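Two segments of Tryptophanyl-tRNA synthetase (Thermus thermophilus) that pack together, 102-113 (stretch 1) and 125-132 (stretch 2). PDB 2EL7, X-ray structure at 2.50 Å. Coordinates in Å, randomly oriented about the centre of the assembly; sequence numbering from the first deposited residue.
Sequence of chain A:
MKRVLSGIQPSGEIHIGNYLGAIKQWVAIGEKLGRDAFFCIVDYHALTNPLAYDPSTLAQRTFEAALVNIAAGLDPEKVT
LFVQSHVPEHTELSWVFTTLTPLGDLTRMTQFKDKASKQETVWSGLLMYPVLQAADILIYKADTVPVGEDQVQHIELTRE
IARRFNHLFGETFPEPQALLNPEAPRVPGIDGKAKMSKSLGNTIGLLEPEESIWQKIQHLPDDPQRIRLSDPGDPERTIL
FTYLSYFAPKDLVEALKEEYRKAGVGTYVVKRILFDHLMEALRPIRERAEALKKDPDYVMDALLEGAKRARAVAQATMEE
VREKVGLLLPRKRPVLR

Stretch 1 (102-113) PLGDLTRMTQFK
Stretch 2 125-132: GLLMYPVL

A methyl group sits almost exactly on the axis of an aromatic ring: Leu-127 CD1 lies 3.8 Å from the centroid of the Phe-112 ring and 1° off the ring normal, a CH-pi contact over one face. Leu-127 CD1 also packs 3.6 Å from Leu-106 CB and 3.6 Å from Thr-107 N, so it plugs the space between the helical residues Leu-106 and Thr-107 and the Phe-112 ring. Leu-127 adopts chi1 t (178°) and chi2 p (75°); its CA-to-CB bond points sideways, but the end of the side chain comes nearer and enters a hole formed by Leu-103, Leu-106, Thr-107 and Phe-112. Leu-127 CD2 meets Leu-103 CD2 at 3.9 Å.

Stretch 1 forms a short helix through Thr-107, breaks at Arg-108 (phi/psi -95/1) and Met-109 (-65/135), and resumes as helix at 110-113, with Met-109 as N-cap residue and Lys-113 N bonded to Met-109 O at 3.0 Å. Stretch 2 is helical throughout but kinked at 130-131: Pro-130 has no amide hydrogen to give, and Val-131 N makes only a weak bond to Met-128 O (3.0 Å). The axes of helices 103-107 and 125-132 approach to 9.4 Å, with 109° between their N-to-C directions. In register, Phe-112 CA and Leu-127 CA are the nearest CA pair, 5.7 Å apart.

The CA-to-CB bond of Leu-106 (chi1 m, chi2 t) points toward stretch 2, and its side chain is the reciprocal knob, seated among Leu-127, Met-128, Pro-130 and Val-131. Leu-106 CD1 lies 3.9 Å from Met-128 CE, both Leu-106 CD1 and Leu-106 CD2 lie 3.9 Å from Val-131 CG2, and Leu-106 CD2 is 4.3 Å from Pro-130 CB. The CA-to-CB bond of Met-128 (m, m, m) points away from stretch 1, but the end of its side chain comes nearer. Met-109, also m, m, m, places CE 4.0 Å from Pro-130 CB. Phe-112 (chi1 166°, chi2 78°) brings CD1 to 3.7 Å from Leu-127 CA and CE1 to 3.8 Å from Leu-127 CB; Phe-112 CD1 is 4.3 Å from Leu-126 CB.

No direct hydrogen bond crosses this largely apolar contact, which buries 402 Å² in total. One water bridges the backbones instead, its O donating to Leu-106 O at 3.0 Å and to Leu-127 O at 2.9 Å. Within stretch 1, Thr-107 (chi1 p) turns its CA-to-CB bond away and donates from OG1 to Gly-104 O (3.0 Å), while Arg-108 NH2 and Asp-105 OD2 form a salt bridge at 3.6 Å.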

ATOM      1  N   PRO A 102       2.154 -13.325  -6.911  1.00 34.72           N
ATOM      2  CA  PRO A 102       2.405 -14.579  -6.178  1.00 26.28           C
ATOM      3  C   PRO A 102       3.500 -14.325  -5.132  1.00 29.48           C
ATOM      4  O   PRO A 102       4.544 -13.749  -5.452  1.00 30.58           O
ATOM      5  CB  PRO A 102       2.895 -15.536  -7.268  1.00 15.71           C
ATOM      6  CG  PRO A 102       2.286 -14.988  -8.531  1.00 28.43           C
ATOM      7  CD  PRO A 102       2.418 -13.485  -8.356  1.00 27.20           C
ATOM      8  N   LEU A 103       3.272 -14.763  -3.899  1.00 25.99           N
ATOM      9  CA  LEU A 103       4.239 -14.570  -2.827  1.00 24.53           C
ATOM     10  C   LEU A 103       5.636 -15.069  -3.206  1.00 26.28           C
ATOM     11  O   LEU A 103       6.640 -14.371  -2.982  1.00 26.25           O
ATOM     12  CB  LEU A 103       3.773 -15.312  -1.576  1.00 27.15           C
ATOM     13  CG  LEU A 103       3.967 -14.664  -0.206  1.00 33.14           C
ATOM     14  CD1 LEU A 103       4.054 -15.749   0.831  1.00 22.53           C
ATOM     15  CD2 LEU A 103       5.198 -13.818  -0.166  1.00 27.90           C
ATOM     16  N   GLY A 104       5.683 -16.286  -3.763  1.00 26.39           N
ATOM     17  CA  GLY A 104       6.930 -16.915  -4.173  1.00 14.81           C
ATOM     18  C   GLY A 104       7.819 -16.047  -5.047  1.00 22.88           C
ATOM     19  O   GLY A 104       9.028 -16.010  -4.852  1.00 24.42           O
ATOM     20  N   ASP A 105       7.244 -15.357  -6.021  1.00 20.32           N
ATOM     21  CA  ASP A 105       8.045 -14.480  -6.871  1.00 31.33           C
ATOM     22  C   ASP A 105       8.724 -13.366  -6.066  1.00 37.34           C
ATOM     23  O   ASP A 105       9.801 -12.894  -6.444  1.00 41.97           O
ATOM     24  CB  ASP A 105       7.181 -13.844  -7.965  1.00 30.65           C
ATOM     25  CG  ASP A 105       6.628 -14.871  -8.941  1.00 42.65           C
ATOM     26  OD1 ASP A 105       5.633 -14.541  -9.631  1.00 37.29           O
ATOM     27  OD2 ASP A 105       7.191 -15.998  -9.014  1.00 31.39           O
ATOM     28  N   LEU A 106       8.103 -12.932  -4.967  1.00 33.44           N
ATOM     29  CA  LEU A 106       8.714 -11.882  -4.157  1.00 27.01           C
ATOM     30  C   LEU A 106       9.779 -12.460  -3.243  1.00 23.23           C
ATOM     31  O   LEU A 106      10.885 -11.931  -3.162  1.00 26.01           O
ATOM     32  CB  LEU A 106       7.662 -11.142  -3.333  1.00 22.29           C
ATOM     33  CG  LEU A 106       6.700 -10.308  -4.170  1.00 22.26           C
ATOM     34  CD1 LEU A 106       5.571  -9.810  -3.316  1.00 26.12           C
ATOM     35  CD2 LEU A 106       7.452  -9.172  -4.798  1.00 19.55           C
ATOM     36  N   THR A 107       9.463 -13.555  -2.568  1.00 21.26           N
ATOM     37  CA  THR A 107      10.437 -14.161  -1.674  1.00 22.11           C
ATOM     38  C   THR A 107      11.724 -14.562  -2.415  1.00 27.87           C
ATOM     39  O   THR A 107      12.799 -14.630  -1.813  1.00 32.87           O
ATOM     40  CB  THR A 107       9.814 -15.366  -0.924  1.00 22.64           C
ATOM     41  OG1 THR A 107       9.379 -16.356  -1.859  1.00 47.56           O
ATOM     42  CG2 THR A 107       8.589 -14.919  -0.145  1.00 16.78           C
ATOM     43  N   ARG A 108      11.637 -14.765  -3.730  1.00 25.09           N
ATOM     44  CA  ARG A 108      12.814 -15.135  -4.509  1.00 27.03           C
ATOM     45  C   ARG A 108      13.541 -13.985  -5.185  1.00 31.57           C
ATOM     46  O   ARG A 108      14.509 -14.222  -5.913  1.00 32.01           O
ATOM     47  CB  ARG A 108      12.455 -16.162  -5.582  1.00 20.38           C
ATOM     48  CG  ARG A 108      12.005 -17.460  -5.023  1.00 25.13           C
ATOM     49  CD  ARG A 108      11.640 -18.439  -6.102  1.00 32.67           C
ATOM     50  NE  ARG A 108      10.555 -19.245  -5.586  1.00 42.03           N
ATOM     51  CZ  ARG A 108       9.298 -19.117  -5.971  1.00 40.57           C
ATOM     52  NH1 ARG A 108       8.355 -19.878  -5.432  1.00 51.92           N
ATOM     53  NH2 ARG A 108       8.993 -18.255  -6.928  1.00 51.65           N
ATOM     54  N   MET A 109      13.076 -12.753  -4.994  1.00 31.65           N
ATOM     55  CA  MET A 109      13.769 -11.623  -5.609  1.00 31.86           C
ATOM     56  C   MET A 109      15.127 -11.595  -4.936  1.00 34.09           C
ATOM     57  O   MET A 109      15.228 -11.744  -3.714  1.00 30.17           O
ATOM     58  CB  MET A 109      13.045 -10.304  -5.351  1.00 29.36           C
ATOM     59  CG  MET A 109      11.641 -10.239  -5.959  1.00 41.10           C
ATOM     60  SD  MET A 109      11.585  -9.975  -7.732  1.00 37.31           S
ATOM     61  CE  MET A 109      12.270  -8.265  -7.841  1.00 26.56           C
ATOM     62  N   THR A 110      16.163 -11.419  -5.744  1.00 26.18           N
ATOM     63  CA  THR A 110      17.513 -11.393  -5.255  1.00 27.26           C
ATOM     64  C   THR A 110      17.756 -10.442  -4.094  1.00 29.34           C
ATOM     65  O   THR A 110      18.427 -10.811  -3.138  1.00 35.28           O
ATOM     66  CB  THR A 110      18.483 -11.020  -6.367  1.00 30.35           C
ATOM     67  OG1 THR A 110      18.275 -11.888  -7.475  1.00 29.77           O
ATOM     68  CG2 THR A 110      19.924 -11.154  -5.891  1.00 27.92           C
ATOM     69  N   GLN A 111      17.222  -9.227  -4.162  1.00 34.16           N
ATOM     70  CA  GLN A 111      17.485  -8.271  -3.096  1.00 34.45           C
ATOM     71  C   GLN A 111      16.930  -8.724  -1.777  1.00 31.50           C
ATOM     72  O   GLN A 111      17.649  -8.761  -0.782  1.00 37.14           O
ATOM     73  CB  GLN A 111      16.971  -6.867  -3.454  1.00 36.77           C
ATOM     74  CG  GLN A 111      17.896  -6.139  -4.422  1.00 50.96           C
ATOM     75  CD  GLN A 111      17.907  -4.614  -4.228  1.00 66.54           C
ATOM     76  OE1 GLN A 111      17.954  -4.112  -3.093  1.00 77.38           O
ATOM     77  NE2 GLN A 111      17.894  -3.877  -5.330  1.00 52.12           N
ATOM     78  N   PHE A 112      15.652  -9.078  -1.761  1.00 33.96           N
ATOM     79  CA  PHE A 112      15.025  -9.548  -0.534  1.00 29.27           C
ATOM     80  C   PHE A 112      15.760 -10.755   0.046  1.00 32.98           C
ATOM     81  O   PHE A 112      16.011 -10.816   1.249  1.00 39.92           O
ATOM     82  CB  PHE A 112      13.571  -9.947  -0.784  1.00 21.52           C
ATOM     83  CG  PHE A 112      12.974 -10.748   0.336  1.00 24.32           C
ATOM     84  CD1 PHE A 112      12.548 -10.122   1.511  1.00 22.33           C
ATOM     85  CD2 PHE A 112      12.856 -12.125   0.229  1.00 16.53           C
ATOM     86  CE1 PHE A 112      12.014 -10.859   2.554  1.00 26.04           C
ATOM     87  CE2 PHE A 112      12.316 -12.888   1.279  1.00 26.06           C
ATOM     88  CZ  PHE A 112      11.894 -12.255   2.441  1.00 28.49           C
ATOM     89  N   LYS A 113      16.097 -11.703  -0.825  1.00 32.91           N
ATOM     90  CA  LYS A 113      16.769 -12.939  -0.450  1.00 27.87           C
ATOM     91  C   LYS A 113      18.116 -12.740   0.230  1.00 29.99           C
ATOM     92  O   LYS A 113      18.420 -13.407   1.217  1.00 30.89           O
ATOM     93  CB  LYS A 113      16.947 -13.813  -1.693  1.00 32.69           C
ATOM     94  CG  LYS A 113      17.566 -15.173  -1.411  1.00 40.39           C
ATOM     95  CD  LYS A 113      18.511 -15.562  -2.514  1.00 38.59           C
ATOM     96  CE  LYS A 113      19.854 -14.923  -2.330  1.00 38.08           C
ATOM     97  NZ  LYS A 113      20.750 -15.089  -3.505  1.00 28.27           N
ATOM     98  N   GLY A 125       8.451  -4.528   4.399  1.00 31.45           N
ATOM     99  CA  GLY A 125       8.837  -3.466   3.491  1.00 30.63           C
ATOM    100  C   GLY A 125       9.876  -3.962   2.502  1.00 32.48           C
ATOM    101  O   GLY A 125       9.776  -3.662   1.312  1.00 42.95           O
ATOM    102  N   LEU A 126      10.875  -4.708   2.971  1.00 31.02           N
ATOM    103  CA  LEU A 126      11.887  -5.263   2.068  1.00 35.06           C
ATOM    104  C   LEU A 126      11.192  -6.188   1.049  1.00 35.19           C
ATOM    105  O   LEU A 126      11.428  -6.081  -0.164  1.00 25.60           O
ATOM    106  CB  LEU A 126      12.951  -6.099   2.824  1.00 33.44           C
ATOM    107  CG  LEU A 126      14.026  -5.508   3.759  1.00 48.95           C
ATOM    108  CD1 LEU A 126      14.182  -3.994   3.503  1.00 33.95           C
ATOM    109  CD2 LEU A 126      13.663  -5.805   5.241  1.00 37.58           C
ATOM    110  N   LEU A 127      10.338  -7.093   1.543  1.00 18.66           N
ATOM    111  CA  LEU A 127       9.656  -8.024   0.650  1.00 28.80           C
ATOM    112  C   LEU A 127       8.735  -7.349  -0.374  1.00 29.98           C
ATOM    113  O   LEU A 127       8.789  -7.667  -1.562  1.00 29.57           O
ATOM    114  CB  LEU A 127       8.832  -9.054   1.442  1.00 24.31           C
ATOM    115  CG  LEU A 127       8.030 -10.043   0.567  1.00 28.20           C
ATOM    116  CD1 LEU A 127       8.985 -11.062  -0.033  1.00 27.26           C
ATOM    117  CD2 LEU A 127       6.969 -10.766   1.390  1.00 17.15           C
ATOM    118  N   MET A 128       7.907  -6.417   0.098  1.00 25.64           N
ATOM    119  CA  MET A 128       6.931  -5.721  -0.744  1.00 24.89           C
ATOM    120  C   MET A 128       7.445  -4.522  -1.579  1.00 26.24           C
ATOM    121  O   MET A 128       6.720  -4.016  -2.441  1.00 21.45           O
ATOM    122  CB  MET A 128       5.745  -5.254   0.123  1.00 17.30           C
ATOM    123  CG  MET A 128       5.096  -6.343   0.955  1.00 19.33           C
ATOM    124  SD  MET A 128       4.658  -7.765  -0.085  1.00 29.07           S
ATOM    125  CE  MET A 128       3.752  -6.984  -1.368  1.00 26.26           C
ATOM    126  N   TYR A 129       8.677  -4.075  -1.360  1.00 16.56           N
ATOM    127  CA  TYR A 129       9.154  -2.917  -2.122  1.00 18.32           C
ATOM    128  C   TYR A 129       9.056  -3.047  -3.637  1.00 22.07           C
ATOM    129  O   TYR A 129       8.671  -2.097  -4.326  1.00 27.80           O
ATOM    130  CB  TYR A 129      10.591  -2.572  -1.746  1.00 22.16           C
ATOM    131  CG  TYR A 129      11.068  -1.261  -2.332  1.00 25.77           C
ATOM    132  CD1 TYR A 129      10.433  -0.065  -2.019  1.00 15.32           C
ATOM    133  CD2 TYR A 129      12.158  -1.220  -3.226  1.00 19.43           C
ATOM    134  CE1 TYR A 129      10.866   1.146  -2.585  1.00 22.07           C
ATOM    135  CE2 TYR A 129      12.593  -0.027  -3.785  1.00 14.54           C
ATOM    136  CZ  TYR A 129      11.946   1.152  -3.464  1.00 20.05           C
ATOM    137  OH  TYR A 129      12.376   2.339  -4.031  1.00 25.60           O
ATOM    138  N   PRO A 130       9.399  -4.218  -4.192  1.00 27.65           N
ATOM    139  CA  PRO A 130       9.292  -4.302  -5.657  1.00 22.91           C
ATOM    140  C   PRO A 130       7.878  -4.037  -6.185  1.00 19.63           C
ATOM    141  O   PRO A 130       7.710  -3.504  -7.291  1.00 20.37           O
ATOM    142  CB  PRO A 130       9.791  -5.709  -5.958  1.00 15.52           C
ATOM    143  CG  PRO A 130      10.840  -5.916  -4.849  1.00 22.22           C
ATOM    144  CD  PRO A 130      10.109  -5.389  -3.635  1.00 22.71           C
ATOM    145  N   VAL A 131       6.854  -4.400  -5.412  1.00 24.17           N
ATOM    146  CA  VAL A 131       5.471  -4.153  -5.847  1.00 20.39           C
ATOM    147  C   VAL A 131       5.219  -2.636  -5.858  1.00 24.80           C
ATOM    148  O   VAL A 131       4.584  -2.120  -6.785  1.00 21.32           O
ATOM    149  CB  VAL A 131       4.458  -4.878  -4.941  1.00 26.66           C
ATOM    150  CG1 VAL A 131       3.009  -4.614  -5.434  1.00 14.64           C
ATOM    151  CG2 VAL A 131       4.757  -6.385  -4.979  1.00 19.30           C
ATOM    152  N   LEU A 132       5.763  -1.924  -4.860  1.00 20.61           N
ATOM    153  CA  LEU A 132       5.656  -0.469  -4.792  1.00 16.17           C
ATOM    154  C   LEU A 132       6.310   0.136  -6.038  1.00 20.83           C
ATOM    155  O   LEU A 132       5.728   1.011  -6.678  1.00 24.04           O
ATOM    156  CB  LEU A 132       6.352   0.071  -3.543  1.00 24.74           C
ATOM    157  CG  LEU A 132       6.192   1.568  -3.234  1.00 32.47           C
ATOM    158  CD1 LEU A 132       4.759   1.852  -2.970  1.00 19.76           C
ATOM    159  CD2 LEU A 132       7.017   1.970  -2.007  1.00 25.72           C
TER
HETATM  160  O   HOH W   1      11.124  -8.994  -2.557  1.00 25.48           O